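Local atomic coordinates of M32 carboxypeptidase (Chitinophagaceae bacterium, PDB entry 7A03), a protein that probably removes residues one at a time from the C-terminal end of peptides, as a metal-dependent carboxypeptidase of the M32 family. Residues E355-F360 against Q392-E397; K181-P186 against Y488-A493; T175-V180 against F360-R365; Q345-L348 against E352-E355. All coordinates share one frame; numbering follows the deposited sequence.

Contact 1 (E355-F360 against Q392-E397); sequences EITYHF and QYLHVE
Tyr-393 meets Phe-360 with its CB alone: that atom lies 3.9 Å from Phe-360 CD2, approaching the ring obliquely. Its own CG lies beside the backbone N (chi1 -69°), which carries the phenol away from the contact, where the side-chain amide carbon of Gln-392 covers part of one face. The next residue, Leu-394, does most of the work. One methyl, CD2, pushes between two side chains of the other segment, 3.8 Å from Phe-360 CB and 3.9 Å from Thr-357 CB, while CG of the same leucine also rests against Phe-360 CB. At His-395 the chain leaves helical angles with a positive phi of 61° and turns off, so that Val-396 packs on Pro-346 and Leu-348 instead. Thr-357 meets the leucine through CB and CG2, while its OG1 is hydrogen-bonded to Asp-354 OD2. Leu-184 and Leu-188 of helix 170-192 also touch the Phe-360 side chain. The side chains that meet between the two segments therefore do so through aliphatic or aromatic carbon; the start of helix 358-374 and the end of helix 382-394 are probably held together here largely by shape and exclusion of water.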
loop_
_atom_site.group_PDB
_atom_site.type_symbol
_atom_site.label_atom_id
_atom_site.label_comp_id
_atom_site.label_asym_id
_atom_site.label_seq_id
_atom_site.Cartn_x
_atom_site.Cartn_y
_atom_site.Cartn_z
ATOM N N GLU A 355 10.375 -9.620 -2.916
ATOM C CA GLU A 355 10.644 -8.243 -2.496
ATOM C C GLU A 355 11.791 -7.571 -3.253
ATOM O O GLU A 355 11.991 -6.361 -3.078
ATOM C CB GLU A 355 10.886 -8.163 -0.978
ATOM C CG GLU A 355 12.225 -8.723 -0.534
ATOM C CD GLU A 355 12.412 -8.713 0.986
ATOM O OE1 GLU A 355 12.094 -7.691 1.646
ATOM O OE2 GLU A 355 12.896 -9.737 1.509
ATOM N N ILE A 356 12.560 -8.296 -4.064
ATOM C CA ILE A 356 13.608 -7.649 -4.850
ATOM C C ILE A 356 13.046 -7.287 -6.214
ATOM O O ILE A 356 12.996 -6.108 -6.589
ATOM C CB ILE A 356 14.873 -8.519 -4.988
ATOM C CG1 ILE A 356 15.424 -8.870 -3.605
ATOM C CG2 ILE A 356 15.917 -7.811 -5.831
ATOM C CD1 ILE A 356 15.799 -7.659 -2.777
ATOM N N THR A 357 12.612 -8.303 -6.961
ATOM C CA THR A 357 12.119 -8.054 -8.310
ATOM C C THR A 357 10.868 -7.184 -8.318
ATOM O O THR A 357 10.613 -6.517 -9.327
ATOM C CB THR A 357 11.850 -9.374 -9.038
ATOM O OG1 THR A 357 10.832 -10.099 -8.334
ATOM C CG2 THR A 357 13.118 -10.202 -9.138
ATOM N N TYR A 358 10.098 -7.166 -7.218
ATOM C CA TYR A 358 8.900 -6.326 -7.138
ATOM C C TYR A 358 9.170 -4.911 -7.640
ATOM O O TYR A 358 8.356 -4.325 -8.372
ATOM C CB TYR A 358 8.414 -6.257 -5.683
ATOM C CG TYR A 358 7.049 -5.611 -5.515
ATOM C CD1 TYR A 358 6.921 -4.228 -5.373
ATOM C CD2 TYR A 358 5.898 -6.382 -5.499
ATOM C CE1 TYR A 358 5.686 -3.633 -5.239
ATOM C CE2 TYR A 358 4.652 -5.803 -5.355
ATOM C CZ TYR A 358 4.555 -4.430 -5.219
ATOM O OH TYR A 358 3.319 -3.833 -5.077
ATOM N N HIS A 359 10.323 -4.352 -7.271
ATOM C CA HIS A 359 10.576 -2.950 -7.558
ATOM C C HIS A 359 10.855 -2.692 -9.029
ATOM O O HIS A 359 10.569 -1.593 -9.515
ATOM C CB HIS A 359 11.613 -2.413 -6.576
ATOM C CG HIS A 359 11.231 -2.712 -5.163
ATOM N ND1 HIS A 359 10.164 -2.089 -4.547
ATOM C CD2 HIS A 359 11.687 -3.638 -4.285
ATOM C CE1 HIS A 359 10.004 -2.594 -3.335
ATOM N NE2 HIS A 359 10.918 -3.531 -3.147
ATOM N N PHE A 360 11.293 -3.709 -9.776
ATOM C CA PHE A 360 11.348 -3.526 -11.223
ATOM C C PHE A 360 9.949 -3.400 -11.811
ATOM O O PHE A 360 9.706 -2.527 -12.660
ATOM C CB PHE A 360 12.153 -4.637 -11.878
ATOM C CG PHE A 360 13.627 -4.527 -11.613
ATOM C CD1 PHE A 360 14.173 -5.045 -10.448
ATOM C CD2 PHE A 360 14.451 -3.846 -12.491
ATOM C CE1 PHE A 360 15.531 -4.917 -10.190
ATOM C CE2 PHE A 360 15.797 -3.718 -12.237
ATOM C CZ PHE A 360 16.333 -4.251 -11.090
ATOM N N GLN A 392 13.734 -6.280 -20.992
ATOM C CA GLN A 392 14.979 -5.553 -20.768
ATOM C C GLN A 392 15.401 -5.624 -19.308
ATOM O O GLN A 392 16.566 -5.912 -19.000
ATOM C CB GLN A 392 14.809 -4.099 -21.211
ATOM C CG GLN A 392 16.003 -3.219 -20.886
ATOM C CD GLN A 392 15.808 -1.778 -21.309
ATOM O OE1 GLN A 392 14.838 -1.440 -21.991
ATOM N NE2 GLN A 392 16.733 -0.917 -20.903
ATOM N N TYR A 393 14.468 -5.375 -18.388
ATOM C CA TYR A 393 14.836 -5.236 -16.980
ATOM C C TYR A 393 14.661 -6.501 -16.150
ATOM O O TYR A 393 15.423 -6.704 -15.197
ATOM C CB TYR A 393 14.059 -4.081 -16.339
ATOM C CG TYR A 393 14.500 -2.738 -16.884
ATOM C CD1 TYR A 393 15.777 -2.252 -16.629
ATOM C CD2 TYR A 393 13.649 -1.971 -17.674
ATOM C CE1 TYR A 393 16.194 -1.028 -17.135
ATOM C CE2 TYR A 393 14.056 -0.748 -18.181
ATOM C CZ TYR A 393 15.332 -0.287 -17.910
ATOM O OH TYR A 393 15.741 0.926 -18.411
ATOM N N LEU A 394 13.686 -7.356 -16.463
ATOM C CA LEU A 394 13.478 -8.574 -15.692
ATOM C C LEU A 394 13.882 -9.846 -16.428
ATOM O O LEU A 394 13.910 -10.916 -15.808
ATOM C CB LEU A 394 12.015 -8.671 -15.230
ATOM C CG LEU A 394 11.660 -7.792 -14.021
ATOM C CD1 LEU A 394 10.153 -7.700 -13.813
ATOM C CD2 LEU A 394 12.344 -8.333 -12.769
ATOM N N HIS A 395 14.219 -9.762 -17.718
ATOM C CA HIS A 395 14.636 -10.932 -18.497
ATOM C C HIS A 395 13.545 -11.998 -18.558
ATOM O O HIS A 395 13.818 -13.200 -18.491
ATOM C CB HIS A 395 15.966 -11.511 -18.002
ATOM C CG HIS A 395 17.043 -10.486 -17.834
ATOM N ND1 HIS A 395 17.501 -9.710 -18.877
ATOM C CD2 HIS A 395 17.744 -10.101 -16.742
ATOM C CE1 HIS A 395 18.440 -8.893 -18.435
ATOM N NE2 HIS A 395 18.607 -9.109 -17.143
ATOM N N VAL A 396 12.295 -11.557 -18.673
ATOM C CA VAL A 396 11.160 -12.450 -18.863
ATOM C C VAL A 396 10.445 -12.053 -20.147
ATOM O O VAL A 396 10.476 -10.889 -20.562
ATOM C CB VAL A 396 10.204 -12.446 -17.656
ATOM C CG1 VAL A 396 10.932 -12.981 -16.424
ATOM C CG2 VAL A 396 9.675 -11.046 -17.412
ATOM N N GLU A 397 9.817 -13.044 -20.789
ATOM C CA GLU A 397 9.183 -12.882 -22.100
ATOM C C GLU A 397 7.682 -13.049 -21.909
ATOM O O GLU A 397 7.181 -14.173 -21.794
ATOM C CB GLU A 397 9.722 -13.886 -23.121
ATOM C CG GLU A 397 11.180 -13.686 -23.482
ATOM C CD GLU A 397 12.107 -14.055 -22.344
ATOM O OE1 GLU A 397 11.966 -15.174 -21.801
ATOM O OE2 GLU A 397 12.960 -13.214 -21.983
#

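Contact 2 (K181-P186 against Y488-A493); sequences KTALSP and YFLDYA
Ala-183 and Leu-490 make the tight part of this contact. Ala-183 CB sits 3.7 Å from Leu-490 CD2 and 3.9 Å from Leu-490 CD1, so the small methyl fits against both branches of the leucine. Leu-490 reaches it because its CG is anti to the backbone N (chi1 -179°), swinging the isobutyl group across to the other helix. One step inward the fit eases: Leu-184 and Leu-490 slide past each other in opposite directions, with CD2 of the first 4.1 Å from CD1 of the second, and Leu-184 CD1 comes only to 4.4 Å from Phe-489 CE2. Other residues close in on this buried flank, with Phe-360 on Leu-184 and His-359 and Phe-427 edge-to-face with Phe-489. On the opposite, solvent side, Thr-182 and Asp-491 are exposed and do not meet. Within 181-186 the carbonyl of Lys-181 takes both the N and the OG of Ser-185, the OG at 2.7 Å, from opposite faces of its plane, beside a pi-type turn and the kink before Pro-186. The axes run 11.0 Å apart at just 7°, a nearly parallel helix pair joining helix 170-192 to helix 486-497 in the largely helical M32 carboxypeptidase fold.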
loop_
_atom_site.group_PDB
_atom_site.type_symbol
_atom_site.label_atom_id
_atom_site.label_comp_id
_atom_site.label_asym_id
_atom_site.label_seq_id
_atom_site.Cartn_x
_atom_site.Cartn_y
_atom_site.Cartn_z
ATOM N N LYS A 181 17.586 0.357 -10.274
ATOM C CA LYS A 181 18.195 -0.307 -11.422
ATOM C C LYS A 181 19.653 -0.642 -11.134
ATOM O O LYS A 181 20.056 -1.815 -11.164
ATOM C CB LYS A 181 18.076 0.565 -12.675
ATOM C CG LYS A 181 18.570 -0.104 -13.957
ATOM C CD LYS A 181 20.061 0.143 -14.192
ATOM C CE LYS A 181 20.716 -1.014 -14.931
ATOM N NZ LYS A 181 22.044 -0.622 -15.461
ATOM N N THR A 182 20.445 0.377 -10.792
ATOM C CA THR A 182 21.894 0.200 -10.781
ATOM C C THR A 182 22.351 -0.674 -9.626
ATOM O O THR A 182 23.430 -1.259 -9.704
ATOM C CB THR A 182 22.619 1.554 -10.689
ATOM O OG1 THR A 182 22.230 2.240 -9.504
ATOM C CG2 THR A 182 22.286 2.430 -11.898
ATOM N N ALA A 183 21.551 -0.798 -8.567
ATOM C CA ALA A 183 21.950 -1.591 -7.417
ATOM C C ALA A 183 21.298 -2.966 -7.393
ATOM O O ALA A 183 21.958 -3.948 -7.053
ATOM C CB ALA A 183 21.618 -0.847 -6.119
ATOM N N LEU A 184 20.021 -3.079 -7.762
ATOM C CA LEU A 184 19.367 -4.377 -7.710
ATOM C C LEU A 184 19.613 -5.225 -8.949
ATOM O O LEU A 184 19.531 -6.454 -8.853
ATOM C CB LEU A 184 17.861 -4.233 -7.467
ATOM C CG LEU A 184 17.471 -3.532 -6.164
ATOM C CD1 LEU A 184 15.947 -3.593 -6.002
ATOM C CD2 LEU A 184 18.170 -4.105 -4.925
ATOM N N SER A 185 19.904 -4.643 -10.123
ATOM C CA SER A 185 20.286 -5.506 -11.240
ATOM C C SER A 185 21.519 -6.345 -10.930
ATOM O O SER A 185 21.478 -7.568 -11.157
ATOM C CB SER A 185 20.411 -4.721 -12.553
ATOM O OG SER A 185 19.279 -3.892 -12.768
ATOM N N PRO A 186 22.622 -5.785 -10.417
ATOM C CA PRO A 186 23.761 -6.651 -10.067
ATOM C C PRO A 186 23.413 -7.669 -9.004
ATOM O O PRO A 186 23.881 -8.815 -9.056
ATOM C CB PRO A 186 24.828 -5.659 -9.572
ATOM C CG PRO A 186 24.443 -4.342 -10.125
ATOM C CD PRO A 186 22.932 -4.358 -10.204
ATOM N N TYR A 488 19.253 2.245 2.549
ATOM C CA TYR A 488 18.815 1.404 3.658
ATOM C C TYR A 488 18.235 0.086 3.154
ATOM O O TYR A 488 18.572 -1.002 3.665
ATOM C CB TYR A 488 17.776 2.151 4.488
ATOM C CG TYR A 488 18.302 3.261 5.375
ATOM C CD1 TYR A 488 18.384 4.562 4.915
ATOM C CD2 TYR A 488 18.674 3.004 6.689
ATOM C CE1 TYR A 488 18.837 5.579 5.737
ATOM C CE2 TYR A 488 19.127 4.013 7.523
ATOM C CZ TYR A 488 19.203 5.297 7.039
ATOM O OH TYR A 488 19.643 6.303 7.864
ATOM N N PHE A 489 17.332 0.168 2.162
ATOM C CA PHE A 489 16.788 -1.046 1.571
ATOM C C PHE A 489 17.899 -1.883 0.954
ATOM O O PHE A 489 17.901 -3.113 1.087
ATOM C CB PHE A 489 15.739 -0.718 0.514
ATOM C CG PHE A 489 15.077 -1.928 -0.056
ATOM C CD1 PHE A 489 13.973 -2.499 0.574
ATOM C CD2 PHE A 489 15.557 -2.514 -1.207
ATOM C CE1 PHE A 489 13.369 -3.637 0.050
ATOM C CE2 PHE A 489 14.955 -3.657 -1.733
ATOM C CZ PHE A 489 13.855 -4.211 -1.103
ATOM N N LEU A 490 18.863 -1.232 0.288
ATOM C CA LEU A 490 19.928 -1.997 -0.345
ATOM C C LEU A 490 20.720 -2.780 0.692
ATOM O O LEU A 490 21.002 -3.966 0.501
ATOM C CB LEU A 490 20.846 -1.099 -1.174
ATOM C CG LEU A 490 21.991 -1.835 -1.892
ATOM C CD1 LEU A 490 21.444 -2.921 -2.795
ATOM C CD2 LEU A 490 22.896 -0.889 -2.674
ATOM N N ASP A 491 21.093 -2.128 1.798
ATOM C CA ASP A 491 21.912 -2.811 2.801
ATOM C C ASP A 491 21.141 -3.963 3.429
ATOM O O ASP A 491 21.706 -5.039 3.672
ATOM C CB ASP A 491 22.383 -1.848 3.895
ATOM C CG ASP A 491 23.332 -0.782 3.381
ATOM O OD1 ASP A 491 23.767 -0.876 2.212
ATOM O OD2 ASP A 491 23.639 0.140 4.169
ATOM N N TYR A 492 19.843 -3.763 3.653
ATOM C CA TYR A 492 19.003 -4.826 4.191
ATOM C C TYR A 492 18.924 -6.008 3.223
ATOM O O TYR A 492 19.068 -7.180 3.620
ATOM C CB TYR A 492 17.611 -4.224 4.451
ATOM C CG TYR A 492 16.448 -5.188 4.324
ATOM C CD1 TYR A 492 16.180 -6.109 5.328
ATOM C CD2 TYR A 492 15.604 -5.154 3.215
ATOM C CE1 TYR A 492 15.127 -6.996 5.222
ATOM C CE2 TYR A 492 14.541 -6.042 3.105
ATOM C CZ TYR A 492 14.317 -6.956 4.113
ATOM O OH TYR A 492 13.266 -7.829 4.022
ATOM N N ALA A 493 18.755 -5.711 1.933
ATOM C CA ALA A 493 18.596 -6.759 0.930
ATOM C C ALA A 493 19.906 -7.488 0.668
ATOM O O ALA A 493 19.934 -8.719 0.574
ATOM C CB ALA A 493 18.075 -6.133 -0.365
#

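Contact 3 (T175-V180 against F360-R365); sequences TIFTEV and FHIMIR
Phe-177 and Met-363 mark the place where two helices pass most closely, their CA atoms 6.3 Å apart. The segment axes come within 10.4 Å and cross steeply, at 135° between their N-to-C directions. Phe-177 spans the gap: its ring lies against the backbone of the other helix, with Met-363 CA over one face, 4.3 Å from the ring centroid and 25° off the normal, a CH-pi contact. The Met-363 side chain, its CG swung anti to the backbone N (chi1 -170°), slides past Phe-177 in the opposite direction, and its CB touches Phe-177 CD1 at 3.7 Å. At the far end of the ring Ile-362 CG2 reaches Phe-177 CZ obliquely, at 3.7 Å. Tyr-366 stacks on the same ring. An alanine in place of Phe-177 is likely to open a gap between the helices, with Met-363 CA and the Ile-362 methyl stripped of the ring they lean on. Nearer the other end, Val-180 CG1 stands over a face of the Phe-360 ring, more loosely, 4.5 Å from CE1. This is the aromatic-aliphatic packing of a buried helix crossing, here between helices 170-192 and 358-374 of the mostly alpha-helical M32 fold.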
loop_
_atom_site.group_PDB
_atom_site.type_symbol
_atom_site.label_atom_id
_atom_site.label_comp_id
_atom_site.label_asym_id
_atom_site.label_seq_id
_atom_site.Cartn_x
_atom_site.Cartn_y
_atom_site.Cartn_z
ATOM N N THR A 175 15.651 9.609 -9.228
ATOM C CA THR A 175 16.841 9.253 -8.459
ATOM C C THR A 175 16.676 7.887 -7.791
ATOM O O THR A 175 17.560 7.015 -7.883
ATOM C CB THR A 175 17.110 10.352 -7.435
ATOM O OG1 THR A 175 17.450 11.554 -8.135
ATOM C CG2 THR A 175 18.243 9.962 -6.469
ATOM N N ILE A 176 15.537 7.674 -7.123
ATOM C CA ILE A 176 15.320 6.403 -6.433
ATOM C C ILE A 176 15.323 5.232 -7.412
ATOM O O ILE A 176 15.932 4.187 -7.148
ATOM C CB ILE A 176 14.031 6.456 -5.590
ATOM C CG1 ILE A 176 14.271 7.331 -4.369
ATOM C CG2 ILE A 176 13.625 5.059 -5.153
ATOM C CD1 ILE A 176 13.013 7.753 -3.654
ATOM N N PHE A 177 14.635 5.367 -8.544
ATOM C CA PHE A 177 14.525 4.222 -9.438
ATOM C C PHE A 177 15.800 3.977 -10.230
ATOM O O PHE A 177 16.071 2.833 -10.607
ATOM C CB PHE A 177 13.286 4.319 -10.333
ATOM C CG PHE A 177 11.994 4.042 -9.606
ATOM C CD1 PHE A 177 11.740 2.783 -9.056
ATOM C CD2 PHE A 177 11.040 5.032 -9.461
ATOM C CE1 PHE A 177 10.545 2.529 -8.377
ATOM C CE2 PHE A 177 9.848 4.781 -8.776
ATOM C CZ PHE A 177 9.606 3.519 -8.239
ATOM N N THR A 178 16.601 5.020 -10.469
ATOM C CA THR A 178 17.933 4.794 -11.005
ATOM C C THR A 178 18.764 3.983 -10.027
ATOM O O THR A 178 19.516 3.087 -10.433
ATOM C CB THR A 178 18.593 6.140 -11.314
ATOM O OG1 THR A 178 17.864 6.798 -12.358
ATOM C CG2 THR A 178 20.051 5.949 -11.758
ATOM N N GLU A 179 18.619 4.260 -8.725
ATOM C CA GLU A 179 19.301 3.431 -7.735
ATOM C C GLU A 179 18.766 2.000 -7.735
ATOM O O GLU A 179 19.541 1.042 -7.643
ATOM C CB GLU A 179 19.204 4.076 -6.352
ATOM C CG GLU A 179 20.155 5.248 -6.172
ATOM C CD GLU A 179 19.684 6.276 -5.153
ATOM O OE1 GLU A 179 18.554 6.151 -4.635
ATOM O OE2 GLU A 179 20.460 7.210 -4.857
ATOM N N VAL A 180 17.446 1.835 -7.823
ATOM C CA VAL A 180 16.870 0.496 -7.948
ATOM C C VAL A 180 17.535 -0.259 -9.092
ATOM O O VAL A 180 18.023 -1.385 -8.919
ATOM C CB VAL A 180 15.338 0.563 -8.116
ATOM C CG1 VAL A 180 14.798 -0.769 -8.612
ATOM C CG2 VAL A 180 14.666 0.958 -6.814
ATOM N N PHE A 360 11.293 -3.709 -9.776
ATOM C CA PHE A 360 11.348 -3.526 -11.223
ATOM C C PHE A 360 9.949 -3.400 -11.811
ATOM O O PHE A 360 9.706 -2.527 -12.660
ATOM C CB PHE A 360 12.153 -4.637 -11.878
ATOM C CG PHE A 360 13.627 -4.527 -11.613
ATOM C CD1 PHE A 360 14.173 -5.045 -10.448
ATOM C CD2 PHE A 360 14.451 -3.846 -12.491
ATOM C CE1 PHE A 360 15.531 -4.917 -10.190
ATOM C CE2 PHE A 360 15.797 -3.718 -12.237
ATOM C CZ PHE A 360 16.333 -4.251 -11.090
ATOM N N HIS A 361 9.009 -4.223 -11.328
ATOM C CA HIS A 361 7.613 -4.067 -11.738
ATOM C C HIS A 361 7.166 -2.627 -11.515
ATOM O O HIS A 361 6.605 -1.980 -12.415
ATOM C CB HIS A 361 6.721 -5.029 -10.947
ATOM C CG HIS A 361 6.969 -6.483 -11.227
ATOM N ND1 HIS A 361 6.313 -7.184 -12.225
ATOM C CD2 HIS A 361 7.766 -7.381 -10.603
ATOM C CE1 HIS A 361 6.725 -8.440 -12.220
ATOM N NE2 HIS A 361 7.607 -8.586 -11.247
ATOM N N ILE A 362 7.501 -2.072 -10.344
ATOM C CA ILE A 362 7.025 -0.722 -10.070
ATOM C C ILE A 362 7.739 0.251 -10.983
ATOM O O ILE A 362 7.122 1.171 -11.549
ATOM C CB ILE A 362 7.201 -0.367 -8.583
ATOM C CG1 ILE A 362 6.382 -1.305 -7.697
ATOM C CG2 ILE A 362 6.812 1.080 -8.314
ATOM C CD1 ILE A 362 4.869 -1.130 -7.834
ATOM N N MET A 363 9.039 0.045 -11.183
ATOM C CA MET A 363 9.798 0.974 -12.005
ATOM C C MET A 363 9.230 1.020 -13.413
ATOM O O MET A 363 9.069 2.107 -13.994
ATOM C CB MET A 363 11.263 0.560 -12.026
ATOM C CG MET A 363 12.182 1.583 -12.656
ATOM S SD MET A 363 13.852 0.940 -12.738
ATOM C CE MET A 363 13.663 -0.296 -14.020
ATOM N N ILE A 364 8.845 -0.145 -13.947
ATOM C CA ILE A 364 8.339 -0.175 -15.311
ATOM C C ILE A 364 7.051 0.626 -15.389
ATOM O O ILE A 364 6.896 1.496 -16.260
ATOM C CB ILE A 364 8.173 -1.626 -15.789
ATOM C CG1 ILE A 364 9.555 -2.243 -16.017
ATOM C CG2 ILE A 364 7.330 -1.660 -17.056
ATOM C CD1 ILE A 364 9.550 -3.748 -16.032
ATOM N N ARG A 365 6.164 0.434 -14.404
ATOM C CA ARG A 365 4.913 1.185 -14.404
ATOM C C ARG A 365 5.198 2.672 -14.263
ATOM O O ARG A 365 4.607 3.506 -14.976
ATOM C CB ARG A 365 3.990 0.662 -13.297
ATOM C CG ARG A 365 3.403 -0.723 -13.619
ATOM C CD ARG A 365 3.058 -1.501 -12.347
ATOM N NE ARG A 365 2.454 -2.812 -12.601
ATOM C CZ ARG A 365 3.106 -3.868 -13.100
ATOM N NH1 ARG A 365 4.388 -3.780 -13.416
ATOM N NH2 ARG A 365 2.480 -5.027 -13.278
#

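Contact 4 (Q345-L348 against E352-E355); sequences QPSL and EADE
Asp-354 and Gln-345 tie together the two limbs of the loop that leads from helix 334-341 to helix 358-374. The direct link is one hydrogen bond: Gln-345 N donates to Asp-354 OD2 over 3.0 Å, almost straight at 173°, yet it meets the oxygen from above the carboxylate plane, 57° out of it. CG of Asp-354 stands between its backbone N and carbonyl carbon (chi1 60°), and this setting brings the carboxylate over to Gln-345. The same group also serves the chain ahead. OD1 accepts from Ile-356 N, closing an Asx turn just before helix 358-374, and OD2 is hydrogen-bonded to Thr-357 OG1 as well. With an alanine here, Gln-345 N would probably be left without its acceptor and the turn into the helix without the side chain that closes it.

A water completes the link. It donates to Gln-345 O at 2.7 Å, accepts from Asp-354 N at 3.1 Å, and shares a hydrogen bond with Ser-347 OG, also at 3.1 Å. Three groups from both limbs thus hold it in place, and it supplies the hydrogen to Gln-345 O, which also lies 3.2 Å from Asp-354 OD2, a pair of acceptors that cannot bond each other directly. Across the contact Ser-347 OG also lies 4.1 Å from Ala-353 CA. The side-chain end of Gln-345 leads away from 352-355, and its OE1 is hydrogen-bonded to His-343 NE2.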
loop_
_atom_site.group_PDB
_atom_site.type_symbol
_atom_site.label_atom_id
_atom_site.label_comp_id
_atom_site.label_asym_id
_atom_site.label_seq_id
_atom_site.Cartn_x
_atom_site.Cartn_y
_atom_site.Cartn_z
ATOM N N GLN A 345 13.070 -14.481 -7.711
ATOM C CA GLN A 345 12.931 -15.013 -9.056
ATOM C C GLN A 345 12.245 -13.979 -9.937
ATOM O O GLN A 345 11.108 -13.594 -9.651
ATOM C CB GLN A 345 12.066 -16.269 -8.994
ATOM C CG GLN A 345 11.858 -16.966 -10.315
ATOM C CD GLN A 345 11.499 -18.424 -10.129
ATOM O OE1 GLN A 345 12.338 -19.234 -9.740
ATOM N NE2 GLN A 345 10.237 -18.764 -10.384
ATOM N N PRO A 346 12.892 -13.512 -11.001
ATOM C CA PRO A 346 12.186 -12.665 -11.974
ATOM C C PRO A 346 10.936 -13.374 -12.476
ATOM O O PRO A 346 10.956 -14.573 -12.769
ATOM C CB PRO A 346 13.220 -12.478 -13.088
ATOM C CG PRO A 346 14.547 -12.654 -12.388
ATOM C CD PRO A 346 14.310 -13.715 -11.353
ATOM N N SER A 347 9.829 -12.634 -12.529
ATOM C CA SER A 347 8.547 -13.222 -12.887
ATOM C C SER A 347 7.664 -12.161 -13.539
ATOM O O SER A 347 8.019 -10.981 -13.618
ATOM C CB SER A 347 7.914 -13.912 -11.678
ATOM O OG SER A 347 7.638 -12.979 -10.648
ATOM N N LEU A 348 6.494 -12.595 -14.003
ATOM C CA LEU A 348 5.638 -11.774 -14.853
ATOM C C LEU A 348 4.624 -10.934 -14.083
ATOM O O LEU A 348 4.268 -9.843 -14.545
ATOM C CB LEU A 348 4.894 -12.671 -15.847
ATOM C CG LEU A 348 5.793 -13.304 -16.915
ATOM C CD1 LEU A 348 5.133 -14.522 -17.536
ATOM C CD2 LEU A 348 6.111 -12.280 -17.984
ATOM N N GLU A 352 2.728 -11.294 -7.398
ATOM C CA GLU A 352 3.385 -12.532 -6.989
ATOM C C GLU A 352 4.891 -12.378 -6.813
ATOM O O GLU A 352 5.569 -13.357 -6.487
ATOM C CB GLU A 352 3.115 -13.633 -8.018
ATOM C CG GLU A 352 1.670 -14.110 -8.079
ATOM C CD GLU A 352 1.333 -14.760 -9.408
ATOM O OE1 GLU A 352 2.254 -15.280 -10.076
ATOM O OE2 GLU A 352 0.147 -14.736 -9.794
ATOM N N ALA A 353 5.430 -11.189 -7.033
ATOM C CA ALA A 353 6.871 -11.009 -7.081
ATOM C C ALA A 353 7.492 -10.959 -5.685
ATOM O O ALA A 353 6.898 -10.456 -4.728
ATOM C CB ALA A 353 7.199 -9.717 -7.834
ATOM N N ASP A 354 8.712 -11.481 -5.586
ATOM C CA ASP A 354 9.488 -11.358 -4.363
ATOM C C ASP A 354 9.876 -9.893 -4.123
ATOM O O ASP A 354 9.778 -9.033 -5.010
ATOM C CB ASP A 354 10.773 -12.158 -4.496
ATOM C CG ASP A 354 11.626 -11.658 -5.641
ATOM O OD1 ASP A 354 12.436 -10.724 -5.437
ATOM O OD2 ASP A 354 11.457 -12.184 -6.757
ATOM N N GLU A 355 10.375 -9.620 -2.916
ATOM C CA GLU A 355 10.644 -8.243 -2.496
ATOM C C GLU A 355 11.791 -7.571 -3.253
ATOM O O GLU A 355 11.991 -6.361 -3.078
ATOM C CB GLU A 355 10.886 -8.163 -0.978
ATOM C CG GLU A 355 12.225 -8.723 -0.534
ATOM C CD GLU A 355 12.412 -8.713 0.986
ATOM O OE1 GLU A 355 12.094 -7.691 1.646
ATOM O OE2 GLU A 355 12.896 -9.737 1.509
HETATM O O HOH W 1 9.069 -13.539 -7.928
#

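How the contacts relate
Contacts 1 and 3 are buried, contact 2 is partly buried, and contact 4 lies at the surface. Helix 358-374 serves both contact 1 and contact 3, which share Phe-360; helix 170-192 serves contacts 2 and 3, and its Ser-185 OG comes to 3.4 Å from Phe-360 CZ. The three helix contacts are made mainly by apolar side chains, with no hydrogen bond between their segments, whereas contact 4 is polar and partly water-mediated. Its loop still joins the others: Pro-346 CB packs 3.2 Å from Leu-394 O of contact 1, and Glu-355, common to contacts 1 and 4, places its OE1 2.7 Å from Tyr-492 OH of 488-493, a probable hydrogen bond.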